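Local coordinates for ESX-1 secretion system protein EccA1 (Mycobacterium tuberculosis, PDB 4F3V), which probably powers export of virulence factors by the ESX-1 type VII secretion system as a cytoplasmic ATPase, represented here by its N-terminal tetratricopeptide-repeat domain, at residues A[89-94]-A[177-182]; A[106-111]-A[122-127]; A[111-116]-A[142-147]; A[133-138]-A[167-172]; A[149-154]-A[255-260]. All blocks are in the same frame, centred on the assembly; numbering follows the deposited sequence.

How the contacts relate
The five contacts sample the packing of the central and C-terminal helices and of two loops against them. Contacts 2 and 3 share helix 101-115 and have centres 9 Å apart; Met122 SD of the former lies 3.9 Å from Val144 CG1 of the latter. Contact 3 meets contact 1 through Tyr91 OH, 2.7 Å from Ala142 O, and contact 5 through Tyr145 O, 2.9 Å from Arg150 N. Contact 4 uses the opening turns of helices 134-147 and 167-183, whose later turns serve contacts 3 and 1. Contacts 2 and 5 stand farthest apart, 22 Å between centres. A bound samarium ion lies about 8 Å from the side chain of Ala113, and a sulfate sits at contact 5.

Contact 1. Residues A[89-94]-A[177-182]; sequences GLYGDI and HGVAAA
A first torsion of 70° in Leu90 tucks CG between its own backbone N and carbonyl carbon, while in Val179 a chi1 of 168° sets CG1 opposite the backbone N; together these rotations bring Leu90 CD1 to 4.0 Å from Val179 CG1. The two side chains slide past one another in opposite directions, and a single methyl from each makes the touch. Tyr91 adds the second meeting. Its CB does not leave the backbone straight at the helix, yet the ring extends nearer, and Tyr91 CE1 comes within 4.3 Å of Val179 CB. The valine lies near the ring plane, at the edge, so this is van der Waals contact and not a CH-pi arrangement.

Residues 89-94 belong to the loop that joins strands 84-86 and 95-97 of a two-stranded antiparallel sheet, and the contact sets this hairpin loop against helix 167-183 of the otherwise helical TPR-type domain. Leu90 and Tyr91 also pack on each other, Leu90 CG standing 3.9 Å above the centre of the Tyr91 ring. Polar fixation of the tyrosine comes from elsewhere: its OH is hydrogen-bonded to the backbone oxygen of Ala142, on helix 134-147. Trp139 meets the same ring with the planes inclined at about 55°, and Val154 and Ala176 also pack against the tyrosine.

Contact 2. Residues A[106-111]-A[122-127]; sequences MGFAAC and MEALEA
Leu125 reaches Ala109 by a side chain that comes nearer as it lengthens. Leu125 CB is still 5.1 Å from Ala109 CB. The next atom, Leu125 CG, lies next to the leucine's own backbone N and opposite its carbonyl carbon (chi1 -71°), a turn that carries it toward helix 101-115 and to 3.7 Å from Ala109 CB. At the fork, Leu125 CD2 lies 3.6 Å from Ala109 CB and Leu125 CD1 4.1 Å from it. The alanine methyl rests against the fork of the leucine, nearest to CG and CD2.

Beside this pair a second one forms with the large and small partners exchanged. Ala124 CB meets the rim of the Phe108 ring in its plane, 3.6 Å from Phe108 CD2 and 3.8 Å from Phe108 CE2. The phenylalanine comes alongside because its CG points away from the backbone N (chi1 174°), and Trp61 of helix 54-62 stacks on the ring. Helices 101-115 and 118-125 run in roughly opposite directions, a helical hairpin of the kind from which TPR-type folds are built, and each pair fits an alanine of one helix against a larger side chain of the other. No hydrogen bond crosses this buried interface: it is held by carbon against carbon, through shape and exclusion of water, with no directional polar grip.

Contact 3. Residues A[111-116]-A[142-147]; sequences CEAAQG and AVVYGA
Ala113 and Val144 bring the two helical backbones close, their CA atoms 5.2 Å apart. Helices 101-115 and 134-147 run in broadly the same direction, as the first and third of three successive helices do in an alpha-solenoid such as a TPR array; helix 118-125 lies between them in sequence. Near this point the first helix ends. Gly116, with a positive phi of 85°, closes it in a Schellman motif, Gly116 N bonded to Ala113 O at 3.0 Å.

The close approach is consistent with alanine at 113 and 147, whose methyls stand between the backbones there. Ala113 directs its methyl at the other helix and provides more than half of the 127 Å² buried between the segments. Ala113 CB lies 4.0 Å from Val144 CA, so it rests on the backbone of the facing helix as much as on any side chain. Val144 adds one methyl: with chi1 at 177°, its CG2 is set beside its own backbone N and passes 4.2 Å from Ala113 CB. One turn farther along, Ala147 points its methyl back at the first helix, with Ala147 CB 4.1 Å from Ala113 CB. The two alanines and the valine form a continuous apolar seam without a hydrogen bond across it. Around this seam, Met122 and Trp269 pack on Val144, and Tyr118 on Ala147. Ala113 O, already the acceptor for Gly116 N, is also grazed by the methyl of Ala147, with Ala147 CB 4.0 Å from that oxygen.

Contact 4. Residues A[133-138]-A[167-172]; sequences SEHLVA and KFLAGA
His135 and Leu136 both pack on the end of Leu169, though the exact placing of the leucine's CD2 methyl is doubtful. The aromatic share of the contact belongs to His135. A chi1 of 63° places its CG between the backbone N and the carbonyl carbon and turns the imidazole to the second helix, where His135 CD2 is modelled 4.0 Å from Leu169 CD2. As modelled, the methyl sits at the edge of the ring, near its plane, and the two side chains cross at about a right angle. Trp164, in the loop before helix 167-183, also packs on the histidine.

The aliphatic share is Leu136 against Leu169, again at about a right angle; the spacing of the two CD2 methyls is modelled too close to be trusted. Helices 134-147 and 167-183 run in much the same direction, separated in sequence by helix 151-158, and it is their opening turns that meet here. Such packing of helices one beyond the next is the usual architecture of TPR-type folds. Leu136 serves a second neighbour as well, touching Leu102 and Met106 of helix 101-115.

No hydrogen bond crosses between the segments; the polar contacts lie at the two helix starts. Ser133 stands at the N-cap position of its helix, but its side chain makes no capping bond, and Ser133 O is reached by Leu136 N in a weak bond of 3.0 Å. At the other helix, Asp166 OD1 accepts from the backbone N of Leu169 and, weakly, from that of Phe168.

Contact 5. Residues A[149-154]-A[255-260]; sequences ERWTDV and KTTTAE. With SO4 (sulfate ion), chain F.
Trp151 and Thr257 meet through one indole carbon and one methyl, Trp151 CD1 lying 3.8 Å from Thr257 CG2. The tryptophan CG stands beside its backbone N (chi1 -55°), and the indole turns its five-membered rim to the threonine, whose methyl lies at the edge in the ring plane. In Thr257 the hydroxyl takes the place opposite the backbone N (chi1 -172°), which leaves the methyl to face the indole while OG1 is hydrogen-bonded to Gln261. One face of the indole is covered by Glu149 CA, 3.6 Å above the plane and offset toward the rim.

Thr152 divides its two branches differently. Its methyl packs on Ala259, with Thr152 CG2 3.8 Å from Ala259 CB, while its OG1 shares a water with Ala259 O, 3.0 Å from each.

Arg150 takes no part in the contact with residues 255-260; bent at chi3 (67°), it grips Asp153 side-on. Arg150 NE is 2.7 Å from Asp153 OD2, and NH2 joins it there from the same face of the carboxylate. The far edge of the guanidinium holds a sulfate, probably from the crystallisation liquor: Arg150 NH1 lies 2.8 Å from sulfate O2, and NH2 donates to sulfate O3. With cation-pi contact from Trp269, these contacts probably restrict the rotation of the guanidinium, in the crystal at least.

Glu149 ends helix 134-147 as the C-prime residue of a Schellman motif, and Arg150 is the N-cap position of helix 151-158: a tight turn consistent with a TPR-type helical array, with residues 257-259 packing on the second helix's first turn.

Contact 1. Residues A[89-94]-A[177-182]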
# COMPACT_ATOMS: atom_id res chain seq x y z
N GLY A 89 -2.01 -1.30 -0.53
CA GLY A 89 -2.32 -2.58 0.08
C GLY A 89 -3.26 -3.43 -0.77
O GLY A 89 -3.20 -3.40 -2.01
N LEU A 90 -4.15 -4.16 -0.11
CA LEU A 90 -5.11 -5.00 -0.80
C LEU A 90 -6.22 -4.21 -1.52
O LEU A 90 -6.98 -4.80 -2.28
CB LEU A 90 -5.75 -6.00 0.19
CG LEU A 90 -6.71 -5.37 1.21
CD1 LEU A 90 -8.16 -5.46 0.71
CD2 LEU A 90 -6.57 -6.05 2.58
N TYR A 91 -6.32 -2.90 -1.24
CA TYR A 91 -7.48 -2.10 -1.68
C TYR A 91 -7.34 -1.63 -3.12
O TYR A 91 -8.33 -1.51 -3.84
CB TYR A 91 -7.71 -0.90 -0.74
CG TYR A 91 -7.84 -1.30 0.72
CD1 TYR A 91 -8.90 -2.08 1.17
CD2 TYR A 91 -6.88 -0.94 1.65
CE1 TYR A 91 -9.01 -2.45 2.50
CE2 TYR A 91 -6.97 -1.33 2.98
CZ TYR A 91 -8.04 -2.06 3.39
OH TYR A 91 -8.10 -2.42 4.71
N GLY A 92 -6.12 -1.36 -3.56
CA GLY A 92 -5.94 -0.79 -4.88
C GLY A 92 -4.48 -0.59 -5.19
O GLY A 92 -3.61 -0.85 -4.36
N ASP A 93 -4.22 -0.13 -6.41
CA ASP A 93 -2.88 0.20 -6.88
C ASP A 93 -2.70 1.70 -6.68
O ASP A 93 -3.19 2.51 -7.46
CB ASP A 93 -2.72 -0.20 -8.35
CG ASP A 93 -1.30 0.05 -8.88
OD1 ASP A 93 -0.49 0.72 -8.18
OD2 ASP A 93 -0.98 -0.41 -10.02
N ILE A 94 -2.07 2.05 -5.57
CA ILE A 94 -1.90 3.46 -5.21
C ILE A 94 -0.43 3.67 -4.87
O ILE A 94 0.16 2.93 -4.06
CB ILE A 94 -2.80 3.84 -3.98
CG1 ILE A 94 -4.28 3.48 -4.26
CG2 ILE A 94 -2.65 5.31 -3.60
CD1 ILE A 94 -5.20 3.56 -3.06
N HIS A 177 -13.54 0.75 3.77
CA HIS A 177 -14.71 0.63 4.63
C HIS A 177 -15.66 -0.42 4.02
O HIS A 177 -16.18 -1.30 4.73
CB HIS A 177 -15.38 2.00 4.77
CG HIS A 177 -16.29 2.12 5.99
ND1 HIS A 177 -16.53 3.29 6.62
CD2 HIS A 177 -17.02 1.16 6.67
CE1 HIS A 177 -17.36 3.07 7.65
NE2 HIS A 177 -17.66 1.77 7.68
N GLY A 178 -15.86 -0.36 2.70
CA GLY A 178 -16.73 -1.33 1.98
C GLY A 178 -16.22 -2.75 1.98
O GLY A 178 -16.99 -3.68 2.18
N VAL A 179 -14.90 -2.91 1.77
CA VAL A 179 -14.26 -4.21 1.85
C VAL A 179 -14.40 -4.82 3.25
O VAL A 179 -14.74 -6.01 3.39
CB VAL A 179 -12.80 -4.12 1.39
CG1 VAL A 179 -12.04 -5.39 1.74
CG2 VAL A 179 -12.77 -3.84 -0.13
N ALA A 180 -14.09 -4.02 4.27
CA ALA A 180 -14.25 -4.45 5.67
C ALA A 180 -15.70 -4.88 5.94
O ALA A 180 -15.95 -5.94 6.53
CB ALA A 180 -13.80 -3.33 6.63
N ALA A 181 -16.67 -4.08 5.50
CA ALA A 181 -18.11 -4.45 5.65
C ALA A 181 -18.46 -5.78 5.00
O ALA A 181 -19.09 -6.63 5.61
CB ALA A 181 -19.00 -3.37 5.08
N ALA A 182 -18.00 -5.97 3.77
CA ALA A 182 -18.22 -7.24 3.05
C ALA A 182 -17.65 -8.44 3.80
O ALA A 182 -18.33 -9.47 3.93
CB ALA A 182 -17.64 -7.14 1.65

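Contact 2. Residues A[106-111]-A[122-127]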
# COMPACT_ATOMS: atom_id res chain seq x y z
N MET A 106 5.60 5.27 5.07
CA MET A 106 4.39 4.68 4.49
C MET A 106 4.72 3.47 3.61
O MET A 106 4.10 2.42 3.74
CB MET A 106 3.63 5.72 3.68
CG MET A 106 3.07 6.85 4.52
SD MET A 106 2.51 8.21 3.47
CE MET A 106 0.90 7.58 3.03
N GLY A 107 5.70 3.63 2.74
CA GLY A 107 6.15 2.52 1.92
C GLY A 107 6.64 1.34 2.74
O GLY A 107 6.35 0.18 2.42
N PHE A 108 7.42 1.61 3.78
CA PHE A 108 7.97 0.54 4.62
C PHE A 108 6.82 -0.19 5.34
O PHE A 108 6.79 -1.42 5.37
CB PHE A 108 8.94 1.12 5.64
CG PHE A 108 9.45 0.12 6.64
CD1 PHE A 108 10.33 -0.87 6.25
CD2 PHE A 108 9.07 0.19 7.96
CE1 PHE A 108 10.82 -1.79 7.16
CE2 PHE A 108 9.56 -0.72 8.87
CZ PHE A 108 10.45 -1.71 8.48
N ALA A 109 5.87 0.56 5.88
CA ALA A 109 4.74 -0.03 6.56
C ALA A 109 3.95 -0.94 5.60
O ALA A 109 3.57 -2.05 5.97
CB ALA A 109 3.85 1.07 7.17
N ALA A 110 3.71 -0.47 4.38
CA ALA A 110 2.96 -1.28 3.39
C ALA A 110 3.73 -2.56 3.06
O ALA A 110 3.15 -3.66 3.02
CB ALA A 110 2.66 -0.49 2.12
N CYS A 111 5.04 -2.43 2.85
CA CYS A 111 5.87 -3.60 2.53
C CYS A 111 5.89 -4.60 3.69
O CYS A 111 5.71 -5.82 3.50
CB CYS A 111 7.29 -3.16 2.19
SG CYS A 111 8.38 -4.55 1.75
N MET A 122 3.32 -1.19 12.28
CA MET A 122 2.65 -0.25 13.20
C MET A 122 3.64 0.61 13.96
O MET A 122 3.45 1.81 14.12
CB MET A 122 1.78 -1.00 14.23
CG MET A 122 0.55 -1.65 13.63
SD MET A 122 -0.57 -0.56 12.73
CE MET A 122 -1.06 0.40 14.14
N GLU A 123 4.71 -0.02 14.43
CA GLU A 123 5.74 0.70 15.14
C GLU A 123 6.37 1.80 14.26
O GLU A 123 6.62 2.87 14.75
CB GLU A 123 6.80 -0.27 15.65
CG GLU A 123 7.91 0.38 16.43
CD GLU A 123 8.94 -0.63 16.95
OE1 GLU A 123 8.59 -1.83 17.18
OE2 GLU A 123 10.09 -0.22 17.12
N ALA A 124 6.62 1.50 12.98
CA ALA A 124 7.16 2.51 12.06
C ALA A 124 6.16 3.64 11.89
O ALA A 124 6.53 4.80 11.91
CB ALA A 124 7.51 1.90 10.70
N LEU A 125 4.88 3.30 11.79
CA LEU A 125 3.83 4.33 11.62
C LEU A 125 3.74 5.28 12.81
O LEU A 125 3.46 6.46 12.64
CB LEU A 125 2.46 3.69 11.32
CG LEU A 125 2.32 3.04 9.92
CD1 LEU A 125 0.97 2.33 9.81
CD2 LEU A 125 2.47 4.03 8.77
N GLU A 126 4.00 4.77 14.01
CA GLU A 126 3.87 5.53 15.24
C GLU A 126 5.20 6.10 15.77
O GLU A 126 5.23 6.65 16.85
CB GLU A 126 3.21 4.63 16.31
CG GLU A 126 1.82 4.16 15.89
CD GLU A 126 1.15 3.25 16.91
OE1 GLU A 126 1.82 2.81 17.87
OE2 GLU A 126 -0.06 2.97 16.73
N ALA A 127 6.28 5.96 15.00
CA ALA A 127 7.61 6.37 15.46
C ALA A 127 7.80 7.88 15.52
O ALA A 127 8.73 8.33 16.18
CB ALA A 127 8.72 5.75 14.61

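Contact 3. Residues A[111-116]-A[142-147]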
# COMPACT_ATOMS: atom_id res chain seq x y z
N CYS A 111 5.04 -2.43 2.85
CA CYS A 111 5.87 -3.60 2.53
C CYS A 111 5.89 -4.60 3.69
O CYS A 111 5.71 -5.82 3.50
CB CYS A 111 7.29 -3.16 2.19
SG CYS A 111 8.38 -4.55 1.75
N GLU A 112 6.07 -4.10 4.92
CA GLU A 112 6.01 -4.97 6.11
C GLU A 112 4.66 -5.68 6.30
O GLU A 112 4.62 -6.86 6.67
CB GLU A 112 6.38 -4.20 7.36
CG GLU A 112 7.86 -3.84 7.44
CD GLU A 112 8.85 -5.03 7.35
OE1 GLU A 112 8.73 -6.03 8.03
OE2 GLU A 112 9.77 -4.96 6.52
N ALA A 113 3.58 -4.97 6.01
CA ALA A 113 2.25 -5.53 6.11
C ALA A 113 2.16 -6.72 5.16
O ALA A 113 1.74 -7.80 5.59
CB ALA A 113 1.17 -4.51 5.77
N ALA A 114 2.56 -6.51 3.90
CA ALA A 114 2.59 -7.56 2.88
C ALA A 114 3.42 -8.78 3.30
O ALA A 114 3.07 -9.90 2.95
CB ALA A 114 3.09 -7.03 1.53
N GLN A 115 4.52 -8.57 4.03
CA GLN A 115 5.35 -9.68 4.53
C GLN A 115 4.81 -10.34 5.83
O GLN A 115 5.37 -11.34 6.29
CB GLN A 115 6.79 -9.22 4.74
CG GLN A 115 7.53 -8.75 3.48
CD GLN A 115 8.31 -9.82 2.70
OE1 GLN A 115 8.54 -10.95 3.16
NE2 GLN A 115 8.80 -9.43 1.51
N GLY A 116 3.77 -9.77 6.43
CA GLY A 116 3.21 -10.31 7.66
C GLY A 116 3.91 -9.82 8.94
O GLY A 116 3.76 -10.44 9.99
N ALA A 142 -5.15 1.26 8.01
CA ALA A 142 -6.18 0.53 7.29
C ALA A 142 -5.55 -0.54 6.39
O ALA A 142 -6.03 -1.68 6.30
CB ALA A 142 -7.05 1.50 6.48
N VAL A 143 -4.41 -0.20 5.78
CA VAL A 143 -3.64 -1.15 4.99
C VAL A 143 -3.08 -2.30 5.86
O VAL A 143 -3.22 -3.46 5.51
CB VAL A 143 -2.47 -0.47 4.21
CG1 VAL A 143 -1.50 -1.51 3.69
CG2 VAL A 143 -3.00 0.41 3.06
N VAL A 144 -2.47 -1.95 6.99
CA VAL A 144 -1.87 -2.93 7.88
C VAL A 144 -2.93 -3.85 8.50
O VAL A 144 -2.81 -5.10 8.48
CB VAL A 144 -1.02 -2.26 8.97
CG1 VAL A 144 -0.44 -3.29 9.97
CG2 VAL A 144 0.07 -1.42 8.34
N TYR A 145 -3.98 -3.24 9.05
CA TYR A 145 -5.07 -3.99 9.67
C TYR A 145 -5.77 -4.87 8.61
O TYR A 145 -6.14 -6.02 8.89
CB TYR A 145 -6.08 -3.04 10.35
CG TYR A 145 -5.62 -2.44 11.68
CD1 TYR A 145 -5.03 -3.23 12.68
CD2 TYR A 145 -5.84 -1.10 11.96
CE1 TYR A 145 -4.62 -2.68 13.88
CE2 TYR A 145 -5.46 -0.55 13.17
CZ TYR A 145 -4.87 -1.34 14.13
OH TYR A 145 -4.50 -0.74 15.29
N GLY A 146 -5.96 -4.34 7.40
CA GLY A 146 -6.63 -5.11 6.32
C GLY A 146 -5.83 -6.33 5.95
O GLY A 146 -6.39 -7.41 5.73
N ALA A 147 -4.49 -6.17 5.92
CA ALA A 147 -3.60 -7.28 5.60
C ALA A 147 -3.78 -8.44 6.58
O ALA A 147 -3.74 -9.61 6.19
CB ALA A 147 -2.14 -6.84 5.52

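Contact 4. Residues A[133-138]-A[167-172]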
# COMPACT_ATOMS: atom_id res chain seq x y z
N SER A 133 -0.55 15.18 8.60
CA SER A 133 -0.75 14.03 7.73
C SER A 133 -1.46 12.88 8.43
O SER A 133 -1.23 11.73 8.10
CB SER A 133 0.60 13.56 7.15
OG SER A 133 1.06 14.52 6.20
N GLU A 134 -2.34 13.19 9.38
CA GLU A 134 -2.98 12.17 10.19
C GLU A 134 -3.75 11.17 9.33
O GLU A 134 -3.75 9.97 9.60
CB GLU A 134 -3.95 12.81 11.19
CG GLU A 134 -3.28 13.59 12.33
CD GLU A 134 -3.05 15.07 12.01
OE1 GLU A 134 -3.14 15.49 10.83
OE2 GLU A 134 -2.79 15.81 12.98
N HIS A 135 -4.41 11.68 8.30
CA HIS A 135 -5.19 10.86 7.39
C HIS A 135 -4.35 9.85 6.65
O HIS A 135 -4.82 8.75 6.38
CB HIS A 135 -5.91 11.78 6.41
CG HIS A 135 -4.97 12.60 5.53
ND1 HIS A 135 -4.30 13.69 5.99
CD2 HIS A 135 -4.59 12.43 4.20
CE1 HIS A 135 -3.54 14.20 5.00
NE2 HIS A 135 -3.72 13.43 3.90
N LEU A 136 -3.10 10.21 6.33
CA LEU A 136 -2.19 9.29 5.67
C LEU A 136 -1.80 8.13 6.56
O LEU A 136 -1.76 6.99 6.11
CB LEU A 136 -0.92 10.00 5.22
CG LEU A 136 -1.06 10.94 4.03
CD1 LEU A 136 0.21 11.80 3.94
CD2 LEU A 136 -1.35 10.19 2.75
N VAL A 137 -1.52 8.41 7.83
CA VAL A 137 -1.27 7.35 8.81
C VAL A 137 -2.51 6.49 9.03
O VAL A 137 -2.38 5.28 9.12
CB VAL A 137 -0.74 7.90 10.15
CG1 VAL A 137 -0.70 6.82 11.23
CG2 VAL A 137 0.63 8.53 9.92
N ALA A 138 -3.69 7.10 9.11
CA ALA A 138 -4.93 6.33 9.23
C ALA A 138 -5.08 5.40 8.05
O ALA A 138 -5.40 4.22 8.23
CB ALA A 138 -6.15 7.22 9.37
N LYS A 167 -9.22 14.03 -1.37
CA LYS A 167 -10.43 13.35 -1.83
C LYS A 167 -10.14 12.01 -2.50
O LYS A 167 -11.02 11.14 -2.52
CB LYS A 167 -11.28 14.25 -2.74
CG LYS A 167 -11.95 15.41 -2.01
CD LYS A 167 -13.32 15.77 -2.58
CE LYS A 167 -13.59 17.26 -2.40
NZ LYS A 167 -14.96 17.64 -2.85
N PHE A 168 -8.94 11.86 -3.06
CA PHE A 168 -8.51 10.59 -3.59
C PHE A 168 -8.44 9.60 -2.43
O PHE A 168 -9.01 8.51 -2.49
CB PHE A 168 -7.16 10.69 -4.30
CG PHE A 168 -6.68 9.39 -4.88
CD1 PHE A 168 -6.00 8.47 -4.09
CD2 PHE A 168 -6.95 9.06 -6.21
CE1 PHE A 168 -5.59 7.25 -4.62
CE2 PHE A 168 -6.54 7.85 -6.74
CZ PHE A 168 -5.86 6.94 -5.94
N LEU A 169 -7.72 9.99 -1.38
CA LEU A 169 -7.50 9.09 -0.25
C LEU A 169 -8.80 8.86 0.55
O LEU A 169 -9.02 7.77 1.05
CB LEU A 169 -6.38 9.64 0.63
CG LEU A 169 -5.27 8.66 1.06
CD1 LEU A 169 -4.79 7.73 -0.06
CD2 LEU A 169 -4.07 9.44 1.55
N ALA A 170 -9.66 9.88 0.62
CA ALA A 170 -11.01 9.71 1.20
C ALA A 170 -11.83 8.66 0.44
O ALA A 170 -12.51 7.81 1.03
CB ALA A 170 -11.75 11.05 1.25
N GLY A 171 -11.69 8.69 -0.88
CA GLY A 171 -12.27 7.67 -1.75
C GLY A 171 -11.71 6.28 -1.50
O GLY A 171 -12.48 5.32 -1.37
N ALA A 172 -10.37 6.18 -1.43
CA ALA A 172 -9.74 4.89 -1.09
C ALA A 172 -10.25 4.36 0.27
O ALA A 172 -10.47 3.15 0.44
CB ALA A 172 -8.22 5.02 -1.08

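Contact 5. Residues A[149-154]-A[255-260]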
# COMPACT_ATOMS: atom_id res chain seq x y z
N GLU A 149 -6.59 -9.01 8.17
CA GLU A 149 -8.06 -9.26 8.24
C GLU A 149 -8.69 -8.76 9.55
O GLU A 149 -9.67 -9.35 10.07
CB GLU A 149 -8.37 -10.74 8.01
CG GLU A 149 -7.86 -11.24 6.66
CD GLU A 149 -8.10 -12.72 6.40
OE1 GLU A 149 -9.04 -13.32 6.92
OE2 GLU A 149 -7.31 -13.30 5.63
N ARG A 150 -8.19 -7.64 10.04
CA ARG A 150 -8.72 -7.01 11.23
C ARG A 150 -9.76 -5.96 10.82
O ARG A 150 -9.51 -4.75 10.89
CB ARG A 150 -7.58 -6.43 12.05
CG ARG A 150 -6.79 -7.53 12.75
CD ARG A 150 -5.60 -6.98 13.52
NE ARG A 150 -5.99 -6.15 14.66
CZ ARG A 150 -5.18 -5.86 15.69
NH1 ARG A 150 -3.93 -6.33 15.75
NH2 ARG A 150 -5.64 -5.12 16.69
N TRP A 151 -10.91 -6.45 10.36
CA TRP A 151 -11.86 -5.58 9.67
C TRP A 151 -12.48 -4.53 10.54
O TRP A 151 -12.71 -3.44 10.06
CB TRP A 151 -12.94 -6.41 8.98
CG TRP A 151 -12.33 -7.44 8.07
CD1 TRP A 151 -12.37 -8.81 8.19
CD2 TRP A 151 -11.48 -7.18 6.89
NE1 TRP A 151 -11.66 -9.42 7.17
CE2 TRP A 151 -11.10 -8.49 6.36
CE3 TRP A 151 -11.07 -6.05 6.22
CZ2 TRP A 151 -10.30 -8.63 5.23
CZ3 TRP A 151 -10.25 -6.19 5.10
CH2 TRP A 151 -9.90 -7.46 4.60
N THR A 152 -12.75 -4.84 11.80
CA THR A 152 -13.30 -3.82 12.69
C THR A 152 -12.25 -2.70 12.97
O THR A 152 -12.62 -1.55 13.10
CB THR A 152 -13.79 -4.45 14.00
OG1 THR A 152 -12.76 -5.29 14.53
CG2 THR A 152 -15.03 -5.31 13.74
N ASP A 153 -10.96 -3.04 13.01
CA ASP A 153 -9.91 -2.02 13.21
C ASP A 153 -9.77 -1.16 11.93
O ASP A 153 -9.56 0.06 12.01
CB ASP A 153 -8.58 -2.68 13.57
CG ASP A 153 -8.61 -3.37 14.93
OD1 ASP A 153 -9.13 -2.76 15.88
OD2 ASP A 153 -8.08 -4.50 15.06
N VAL A 154 -9.94 -1.78 10.76
CA VAL A 154 -9.98 -1.03 9.51
C VAL A 154 -11.07 0.03 9.59
O VAL A 154 -10.81 1.21 9.38
CB VAL A 154 -10.22 -1.94 8.29
CG1 VAL A 154 -10.58 -1.10 7.06
CG2 VAL A 154 -8.97 -2.80 8.02
N LYS A 255 -15.59 -16.14 2.49
CA LYS A 255 -15.72 -16.64 3.86
C LYS A 255 -15.70 -15.43 4.75
O LYS A 255 -14.76 -14.66 4.69
CB LYS A 255 -14.59 -17.61 4.21
CG LYS A 255 -14.53 -18.79 3.26
CD LYS A 255 -13.56 -19.88 3.71
CE LYS A 255 -13.29 -20.87 2.57
NZ LYS A 255 -12.41 -21.97 3.03
N THR A 256 -16.75 -15.20 5.52
CA THR A 256 -16.84 -13.96 6.28
C THR A 256 -16.53 -14.23 7.75
O THR A 256 -16.50 -15.37 8.17
CB THR A 256 -18.21 -13.28 6.13
OG1 THR A 256 -19.22 -14.22 6.51
CG2 THR A 256 -18.44 -12.77 4.67
N THR A 257 -16.29 -13.16 8.50
CA THR A 257 -16.08 -13.24 9.94
C THR A 257 -17.01 -12.22 10.63
O THR A 257 -17.90 -11.64 9.99
CB THR A 257 -14.58 -13.04 10.28
OG1 THR A 257 -14.34 -13.31 11.68
CG2 THR A 257 -14.12 -11.63 9.94
N THR A 258 -16.79 -12.01 11.92
CA THR A 258 -17.59 -11.08 12.74
C THR A 258 -16.67 -10.39 13.75
O THR A 258 -15.55 -10.85 14.01
CB THR A 258 -18.68 -11.83 13.53
OG1 THR A 258 -18.06 -12.63 14.53
CG2 THR A 258 -19.51 -12.73 12.62
N ALA A 259 -17.17 -9.30 14.34
CA ALA A 259 -16.45 -8.60 15.39
C ALA A 259 -16.08 -9.55 16.55
O ALA A 259 -14.94 -9.56 17.03
CB ALA A 259 -17.27 -7.44 15.92
N GLU A 260 -17.06 -10.36 16.96
CA GLU A 260 -16.86 -11.32 18.04
C GLU A 260 -15.77 -12.35 17.70
O GLU A 260 -14.89 -12.65 18.51
CB GLU A 260 -18.19 -12.02 18.37
CG GLU A 260 -19.23 -11.03 18.92
CD GLU A 260 -19.93 -10.14 17.88
OE1 GLU A 260 -19.76 -10.26 16.64
OE2 GLU A 260 -20.68 -9.25 18.35
S SO4 F . -2.91 -5.10 18.87
O1 SO4 F . -4.14 -5.31 19.68
O2 SO4 F . -2.59 -6.36 18.18
O3 SO4 F . -3.13 -3.96 17.93
O4 SO4 F . -1.77 -4.77 19.75
O HOH W 1 -13.36 -7.07 16.81